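Local coordinates for protein Ifi204 (Mus musculus domesticus, PDB 5YZW) that probably senses DNA in innate immunity, as an interferon-inducible PYHIN-family protein whose HIN domain recognises DNA, at residues Val46-Phe57 and Phe74-Asp85. Residues are numbered along the deposited sequence; the frame is centred on the assembly and turned at random.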
ATOM      1  N   VAL A  46       4.677  -5.032  -1.248  1.00 36.62           N
ATOM      2  CA  VAL A  46       5.064  -6.004  -0.237  1.00 36.91           C
ATOM      3  C   VAL A  46       4.275  -5.745   1.035  1.00 41.30           C
ATOM      4  O   VAL A  46       4.195  -4.601   1.499  1.00 40.02           O
ATOM      5  CB  VAL A  46       6.575  -5.935   0.064  1.00 40.08           C
ATOM      6  CG1 VAL A  46       6.964  -6.990   1.104  1.00 39.11           C
ATOM      7  CG2 VAL A  46       7.374  -6.125  -1.218  1.00 35.94           C
ATOM      8  N   LYS A  47       3.748  -6.816   1.619  1.00 41.50           N
ATOM      9  CA  LYS A  47       3.158  -6.817   2.947  1.00 41.41           C
ATOM     10  C   LYS A  47       4.097  -7.558   3.887  1.00 45.39           C
ATOM     11  O   LYS A  47       4.356  -8.754   3.699  1.00 44.99           O
ATOM     12  CB  LYS A  47       1.787  -7.485   2.922  1.00 39.67           C
ATOM     13  CG  LYS A  47       0.671  -6.573   2.423  1.00 36.40           C
ATOM     14  CD  LYS A  47      -0.577  -7.392   2.050  1.00 42.20           C
ATOM     15  CE  LYS A  47      -1.788  -6.492   1.739  1.00 43.97           C
ATOM     16  NZ  LYS A  47      -2.975  -7.336   1.466  1.00 41.11           N
ATOM     17  N   VAL A  48       4.610  -6.848   4.887  1.00 38.12           N
ATOM     18  CA  VAL A  48       5.582  -7.377   5.835  1.00 41.99           C
ATOM     19  C   VAL A  48       4.859  -7.592   7.151  1.00 45.32           C
ATOM     20  O   VAL A  48       4.464  -6.624   7.819  1.00 43.04           O
ATOM     21  CB  VAL A  48       6.778  -6.434   5.999  1.00 43.47           C
ATOM     22  CG1 VAL A  48       7.741  -6.978   7.047  1.00 50.11           C
ATOM     23  CG2 VAL A  48       7.474  -6.248   4.636  1.00 41.12           C
ATOM     24  N   PHE A  49       4.670  -8.862   7.525  1.00 42.13           N
ATOM     25  CA  PHE A  49       3.951  -9.202   8.751  1.00 48.32           C
ATOM     26  C   PHE A  49       4.858  -9.508   9.943  1.00 53.66           C
ATOM     27  O   PHE A  49       4.342  -9.717  11.048  1.00 51.13           O
ATOM     28  CB  PHE A  49       3.017 -10.391   8.495  1.00 50.44           C
ATOM     29  CG  PHE A  49       1.925 -10.090   7.506  1.00 53.85           C
ATOM     30  CD1 PHE A  49       0.843  -9.296   7.868  1.00 51.76           C
ATOM     31  CD2 PHE A  49       1.992 -10.577   6.205  1.00 41.53           C
ATOM     32  CE1 PHE A  49      -0.168  -9.007   6.958  1.00 50.14           C
ATOM     33  CE2 PHE A  49       0.989 -10.293   5.299  1.00 50.15           C
ATOM     34  CZ  PHE A  49      -0.097  -9.505   5.681  1.00 55.19           C
ATOM     35  N   ASP A  50       6.183  -9.549   9.757  1.00 49.26           N
ATOM     36  CA  ASP A  50       7.146  -9.577  10.864  1.00 50.85           C
ATOM     37  C   ASP A  50       7.813  -8.205  10.900  1.00 50.49           C
ATOM     38  O   ASP A  50       8.784  -7.955  10.176  1.00 44.62           O
ATOM     39  CB  ASP A  50       8.180 -10.690  10.682  1.00 50.91           C
ATOM     40  CG  ASP A  50       9.058 -10.887  11.912  1.00 54.25           C
ATOM     41  OD1 ASP A  50       9.076 -10.008  12.803  1.00 48.68           O
ATOM     42  OD2 ASP A  50       9.750 -11.923  11.980  1.00 53.24           O
ATOM     43  N   THR A  51       7.302  -7.319  11.756  1.00 44.67           N
ATOM     44  CA  THR A  51       7.786  -5.948  11.717  1.00 43.50           C
ATOM     45  C   THR A  51       9.163  -5.796  12.330  1.00 47.31           C
ATOM     46  O   THR A  51       9.710  -4.683  12.305  1.00 45.24           O
ATOM     47  CB  THR A  51       6.765  -5.005  12.383  1.00 39.08           C
ATOM     48  OG1 THR A  51       6.520  -5.423  13.732  1.00 43.90           O
ATOM     49  CG2 THR A  51       5.464  -5.062  11.604  1.00 38.56           C
ATOM     50  N   ALA A  52       9.768  -6.878  12.831  1.00 43.77           N
ATOM     51  CA  ALA A  52      11.192  -6.796  13.135  1.00 53.30           C
ATOM     52  C   ALA A  52      11.976  -6.355  11.908  1.00 53.15           C
ATOM     53  O   ALA A  52      13.022  -5.707  12.033  1.00 45.92           O
ATOM     54  CB  ALA A  52      11.728  -8.136  13.656  1.00 45.31           C
ATOM     55  N   LEU A  53      11.459  -6.653  10.721  1.00 42.79           N
ATOM     56  CA  LEU A  53      12.111  -6.292   9.467  1.00 46.47           C
ATOM     57  C   LEU A  53      12.104  -4.791   9.181  1.00 55.59           C
ATOM     58  O   LEU A  53      12.683  -4.383   8.165  1.00 45.97           O
ATOM     59  CB  LEU A  53      11.439  -7.045   8.319  1.00 44.20           C
ATOM     60  CG  LEU A  53      11.782  -8.533   8.255  1.00 45.40           C
ATOM     61  CD1 LEU A  53      10.953  -9.243   7.186  1.00 42.85           C
ATOM     62  CD2 LEU A  53      13.262  -8.675   7.948  1.00 44.59           C
ATOM     63  N   LYS A  54      11.472  -3.971  10.035  1.00 46.93           N
ATOM     64  CA  LYS A  54      11.503  -2.522   9.850  1.00 54.66           C
ATOM     65  C   LYS A  54      12.930  -2.007   9.637  1.00 42.57           C
ATOM     66  O   LYS A  54      13.167  -1.145   8.783  1.00 45.17           O
ATOM     67  CB  LYS A  54      10.844  -1.843  11.059  1.00 57.39           C
ATOM     68  CG  LYS A  54      10.930  -0.323  11.105  1.00 58.58           C
ATOM     69  CD  LYS A  54      10.507   0.182  12.499  1.00 57.13           C
ATOM     70  CE  LYS A  54      10.603   1.693  12.601  1.00 57.82           C
ATOM     71  NZ  LYS A  54       9.907   2.215  13.811  1.00 58.40           N
ATOM     72  N   SER A  55      13.903  -2.553  10.373  1.00 48.85           N
ATOM     73  CA  SER A  55      15.292  -2.119  10.214  1.00 52.91           C
ATOM     74  C   SER A  55      15.885  -2.443   8.848  1.00 51.43           C
ATOM     75  O   SER A  55      16.935  -1.895   8.510  1.00 51.48           O
ATOM     76  CB  SER A  55      16.183  -2.749  11.289  1.00 61.65           C
ATOM     77  OG  SER A  55      16.178  -4.159  11.178  1.00 57.30           O
ATOM     78  N   LYS A  56      15.264  -3.304   8.052  1.00 50.24           N
ATOM     79  CA  LYS A  56      15.811  -3.612   6.736  1.00 54.98           C
ATOM     80  C   LYS A  56      15.055  -2.975   5.577  1.00 51.77           C
ATOM     81  O   LYS A  56      15.627  -2.818   4.487  1.00 45.53           O
ATOM     82  CB  LYS A  56      15.868  -5.132   6.535  1.00 57.83           C
ATOM     83  CG  LYS A  56      16.981  -5.760   7.384  1.00 62.56           C
ATOM     84  CD  LYS A  56      16.934  -7.272   7.359  1.00 65.81           C
ATOM     85  CE  LYS A  56      17.834  -7.853   8.448  1.00 68.19           C
ATOM     86  NZ  LYS A  56      17.890  -9.338   8.333  1.00 78.39           N
ATOM     87  N   PHE A  57      13.803  -2.581   5.778  1.00 46.10           N
ATOM     88  CA  PHE A  57      13.069  -1.910   4.710  1.00 48.70           C
ATOM     89  C   PHE A  57      13.255  -0.398   4.855  1.00 56.32           C
ATOM     90  O   PHE A  57      12.335   0.367   5.173  1.00 52.17           O
ATOM     91  CB  PHE A  57      11.609  -2.335   4.722  1.00 51.22           C
ATOM     92  CG  PHE A  57      11.382  -3.695   4.135  1.00 44.98           C
ATOM     93  CD1 PHE A  57      11.662  -4.842   4.875  1.00 43.88           C
ATOM     94  CD2 PHE A  57      10.923  -3.833   2.828  1.00 46.83           C
ATOM     95  CE1 PHE A  57      11.453  -6.103   4.323  1.00 40.24           C
ATOM     96  CE2 PHE A  57      10.714  -5.083   2.268  1.00 46.51           C
ATOM     97  CZ  PHE A  57      10.976  -6.226   3.017  1.00 40.03           C
ATOM     98  N   PHE A  74      -0.007  -8.908  -3.891  1.00 41.30           N
ATOM     99  CA  PHE A  74       1.066  -8.491  -3.001  1.00 39.89           C
ATOM    100  C   PHE A  74       2.065  -9.627  -2.804  1.00 40.13           C
ATOM    101  O   PHE A  74       1.745 -10.804  -2.970  1.00 41.90           O
ATOM    102  CB  PHE A  74       0.525  -8.074  -1.627  1.00 35.68           C
ATOM    103  CG  PHE A  74      -0.359  -6.844  -1.669  1.00 42.66           C
ATOM    104  CD1 PHE A  74      -1.702  -6.951  -1.988  1.00 41.05           C
ATOM    105  CD2 PHE A  74       0.166  -5.588  -1.385  1.00 36.98           C
ATOM    106  CE1 PHE A  74      -2.534  -5.808  -2.011  1.00 36.59           C
ATOM    107  CE2 PHE A  74      -0.638  -4.458  -1.414  1.00 43.19           C
ATOM    108  CZ  PHE A  74      -1.984  -4.571  -1.740  1.00 35.32           C
ATOM    109  N   LEU A  75       3.276  -9.246  -2.429  1.00 38.14           N
ATOM    110  CA  LEU A  75       4.275 -10.192  -1.937  0.58 44.87           C
ATOM    111  C   LEU A  75       4.229 -10.167  -0.418  1.00 45.95           C
ATOM    112  O   LEU A  75       4.389  -9.105   0.199  1.00 41.24           O
ATOM    113  CB  LEU A  75       5.685  -9.850  -2.419  0.58 37.86           C
ATOM    114  CG  LEU A  75       6.001  -9.804  -3.904  0.58 35.96           C
ATOM    115  CD1 LEU A  75       7.526  -9.802  -4.104  0.58 40.20           C
ATOM    116  CD2 LEU A  75       5.361 -10.964  -4.655  0.58 43.19           C
ATOM    117  N   GLU A  76       3.989 -11.327   0.189  1.00 38.66           N
ATOM    118  CA  GLU A  76       3.816 -11.408   1.632  1.00 42.45           C
ATOM    119  C   GLU A  76       5.052 -12.036   2.278  1.00 42.81           C
ATOM    120  O   GLU A  76       5.547 -13.063   1.807  1.00 47.53           O
ATOM    121  CB  GLU A  76       2.548 -12.197   1.981  1.00 48.11           C
ATOM    122  CG  GLU A  76       1.250 -11.468   1.563  1.00 42.19           C
ATOM    123  CD  GLU A  76      -0.016 -12.103   2.124  1.00 56.87           C
ATOM    124  OE1 GLU A  76      -1.081 -11.430   2.094  1.00 51.18           O
ATOM    125  OE2 GLU A  76       0.042 -13.268   2.571  1.00 59.56           O
ATOM    126  N   ILE A  77       5.539 -11.406   3.348  1.00 41.12           N
ATOM    127  CA  ILE A  77       6.698 -11.843   4.125  1.00 42.29           C
ATOM    128  C   ILE A  77       6.242 -12.066   5.561  1.00 47.95           C
ATOM    129  O   ILE A  77       5.751 -11.134   6.212  1.00 50.53           O
ATOM    130  CB  ILE A  77       7.826 -10.800   4.096  1.00 41.69           C
ATOM    131  CG1 ILE A  77       8.260 -10.514   2.656  1.00 48.28           C
ATOM    132  CG2 ILE A  77       8.984 -11.276   4.954  1.00 41.62           C
ATOM    133  CD1 ILE A  77       9.338  -9.462   2.537  1.00 49.52           C
ATOM    134  N   TYR A  78       6.430 -13.280   6.067  1.00 43.95           N
ATOM    135  CA  TYR A  78       5.925 -13.647   7.382  1.00 42.70           C
ATOM    136  C   TYR A  78       6.999 -13.806   8.455  1.00 55.33           C
ATOM    137  O   TYR A  78       6.650 -13.899   9.638  1.00 59.78           O
ATOM    138  CB  TYR A  78       5.120 -14.949   7.265  1.00 52.07           C
ATOM    139  CG  TYR A  78       3.797 -14.738   6.561  1.00 57.26           C
ATOM    140  CD1 TYR A  78       2.722 -14.174   7.234  1.00 61.46           C
ATOM    141  CD2 TYR A  78       3.630 -15.067   5.216  1.00 64.73           C
ATOM    142  CE1 TYR A  78       1.518 -13.968   6.602  1.00 64.40           C
ATOM    143  CE2 TYR A  78       2.411 -14.860   4.570  1.00 55.51           C
ATOM    144  CZ  TYR A  78       1.367 -14.307   5.272  1.00 64.65           C
ATOM    145  OH  TYR A  78       0.151 -14.081   4.661  1.00 74.27           O
ATOM    146  N   ARG A  79       8.280 -13.843   8.094  1.00 47.57           N
ATOM    147  CA  ARG A  79       9.351 -14.095   9.060  1.00 59.78           C
ATOM    148  C   ARG A  79      10.568 -13.230   8.763  1.00 50.45           C
ATOM    149  O   ARG A  79      10.906 -13.005   7.599  1.00 46.89           O
ATOM    150  CB  ARG A  79       9.804 -15.567   9.055  1.00 62.25           C
ATOM    151  CG  ARG A  79       8.760 -16.567   9.536  1.00 76.95           C
ATOM    152  CD  ARG A  79       8.958 -17.939   8.869  1.00 91.54           C
ATOM    153  NE  ARG A  79       7.674 -18.546   8.502  1.00107.29           N
ATOM    154  CZ  ARG A  79       7.153 -18.534   7.274  1.00101.18           C
ATOM    155  NH1 ARG A  79       7.803 -17.950   6.275  1.00 90.80           N
ATOM    156  NH2 ARG A  79       5.978 -19.109   7.041  1.00100.59           N
ATOM    157  N   ALA A  80      11.254 -12.799   9.828  1.00 48.50           N
ATOM    158  CA  ALA A  80      12.509 -12.064   9.681  1.00 56.76           C
ATOM    159  C   ALA A  80      13.545 -12.849   8.869  1.00 55.08           C
ATOM    160  O   ALA A  80      14.311 -12.259   8.096  1.00 48.82           O
ATOM    161  CB  ALA A  80      13.075 -11.716  11.064  1.00 51.10           C
ATOM    162  N   SER A  81      13.577 -14.178   9.016  1.00 52.73           N
ATOM    163  CA  SER A  81      14.555 -14.993   8.290  1.00 62.40           C
ATOM    164  C   SER A  81      14.381 -14.932   6.776  1.00 60.36           C
ATOM    165  O   SER A  81      15.273 -15.394   6.051  1.00 57.77           O
ATOM    166  CB  SER A  81      14.481 -16.462   8.736  1.00 62.86           C
ATOM    167  OG  SER A  81      13.128 -16.877   8.854  1.00 66.63           O
ATOM    168  N   CYS A  82      13.273 -14.371   6.285  1.00 46.98           N
ATOM    169  CA  CYS A  82      13.028 -14.313   4.848  1.00 52.39           C
ATOM    170  C   CYS A  82      13.927 -13.313   4.132  1.00 50.55           C
ATOM    171  O   CYS A  82      14.016 -13.357   2.902  1.00 51.14           O
ATOM    172  CB  CYS A  82      11.559 -13.925   4.558  1.00 51.91           C
ATOM    173  SG  CYS A  82      10.274 -15.033   5.227  1.00 55.04           S
ATOM    174  N   VAL A  83      14.547 -12.382   4.854  1.00 47.82           N
ATOM    175  CA  VAL A  83      15.197 -11.222   4.247  1.00 51.27           C
ATOM    176  C   VAL A  83      16.633 -11.122   4.755  1.00 53.20           C
ATOM    177  O   VAL A  83      16.882 -11.262   5.956  1.00 55.42           O
ATOM    178  CB  VAL A  83      14.425  -9.919   4.562  1.00 52.79           C
ATOM    179  CG1 VAL A  83      15.088  -8.733   3.880  1.00 50.23           C
ATOM    180  CG2 VAL A  83      12.933 -10.032   4.140  1.00 37.36           C
ATOM    181  N   SER A  84      17.581 -10.897   3.839  1.00 52.80           N
ATOM    182  CA  SER A  84      18.971 -10.591   4.189  1.00 54.18           C
ATOM    183  C   SER A  84      19.394  -9.362   3.389  1.00 50.86           C
ATOM    184  O   SER A  84      18.796  -9.058   2.351  1.00 51.04           O
ATOM    185  CB  SER A  84      19.903 -11.783   3.914  1.00 67.04           C
ATOM    186  OG  SER A  84      19.971 -12.032   2.529  1.00 74.11           O
ATOM    187  N   ASP A  85      20.410  -8.620   3.893  1.00 57.36           N
ATOM    188  CA  ASP A  85      20.737  -7.327   3.283  1.00 65.38           C
ATOM    189  C   ASP A  85      22.229  -6.953   3.284  1.00 70.03           C
ATOM    190  O   ASP A  85      22.556  -5.760   3.292  1.00 70.01           O
ATOM    191  CB  ASP A  85      19.963  -6.195   3.974  1.00 71.31           C
ATOM    192  CG  ASP A  85      20.592  -5.751   5.302  1.00 79.88           C
ATOM    193  OD1 ASP A  85      21.067  -6.609   6.085  1.00 70.51           O
ATOM    194  OD2 ASP A  85      20.590  -4.526   5.564  1.00 89.98           O
TER
HETATM  195  O   HOH W   1      -2.158  -9.887   0.342  1.00 40.09           O
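Val46-Val48 and Leu75-Ile77 pair as parallel strands, Lys47 N donating to Leu75 O, Lys47 O accepting from Ile77 N, and Phe49 N prolonging the pattern to Ile77 O. The extended chain of Lys47 lies across the Phe74 ring, CE 3.6 Å from the ring centroid in a CH-pi contact; NZ adds a cation-pi interaction over the same face, hydrogen-bonds to His187, and shares a water with Glu76 OE1. Beyond the strands, Phe49 and Tyr78 point the same way, their planes within 12° of parallel but displaced until little of one ring lies over the other; CD2 of Phe49 nevertheless comes within 3.4 Å of Tyr78 CE1. The Phe49 edge meets the Glu76 side chain, whose carboxylate stands nearly perpendicular to the ring.

Asp50 shows how one carboxylate can tie two turns together. OD2 reaches Ala80 N at 2.8 Å because a chi1 of -171° sets CG opposite the backbone N, while OD1 accepts from Ala52 N in an Asx turn; both donors approach from out of the carboxylate plane. Without the carboxylate, as with an alanine here, both amides would lose this acceptor and the two 3-10 turns would probably shift against each other. Next to this polar link, Leu53 CD1 packs 3.6 Å from Ile77 CG2 and also against Val83 CG2, while Ile77 CD1 meets Val46 CG1 and the edge of the Phe57 ring at CZ. Lys56 NZ makes a weak bond to Val83 O.

The pair belongs to the sheet of one of two OB-fold units, as expected of a HIN domain: strand 30-38 flanks 43-48, strand 62-71 flanks 74-77, and Phe57 turns inward against Phe33, Ile63 and strand 11-25.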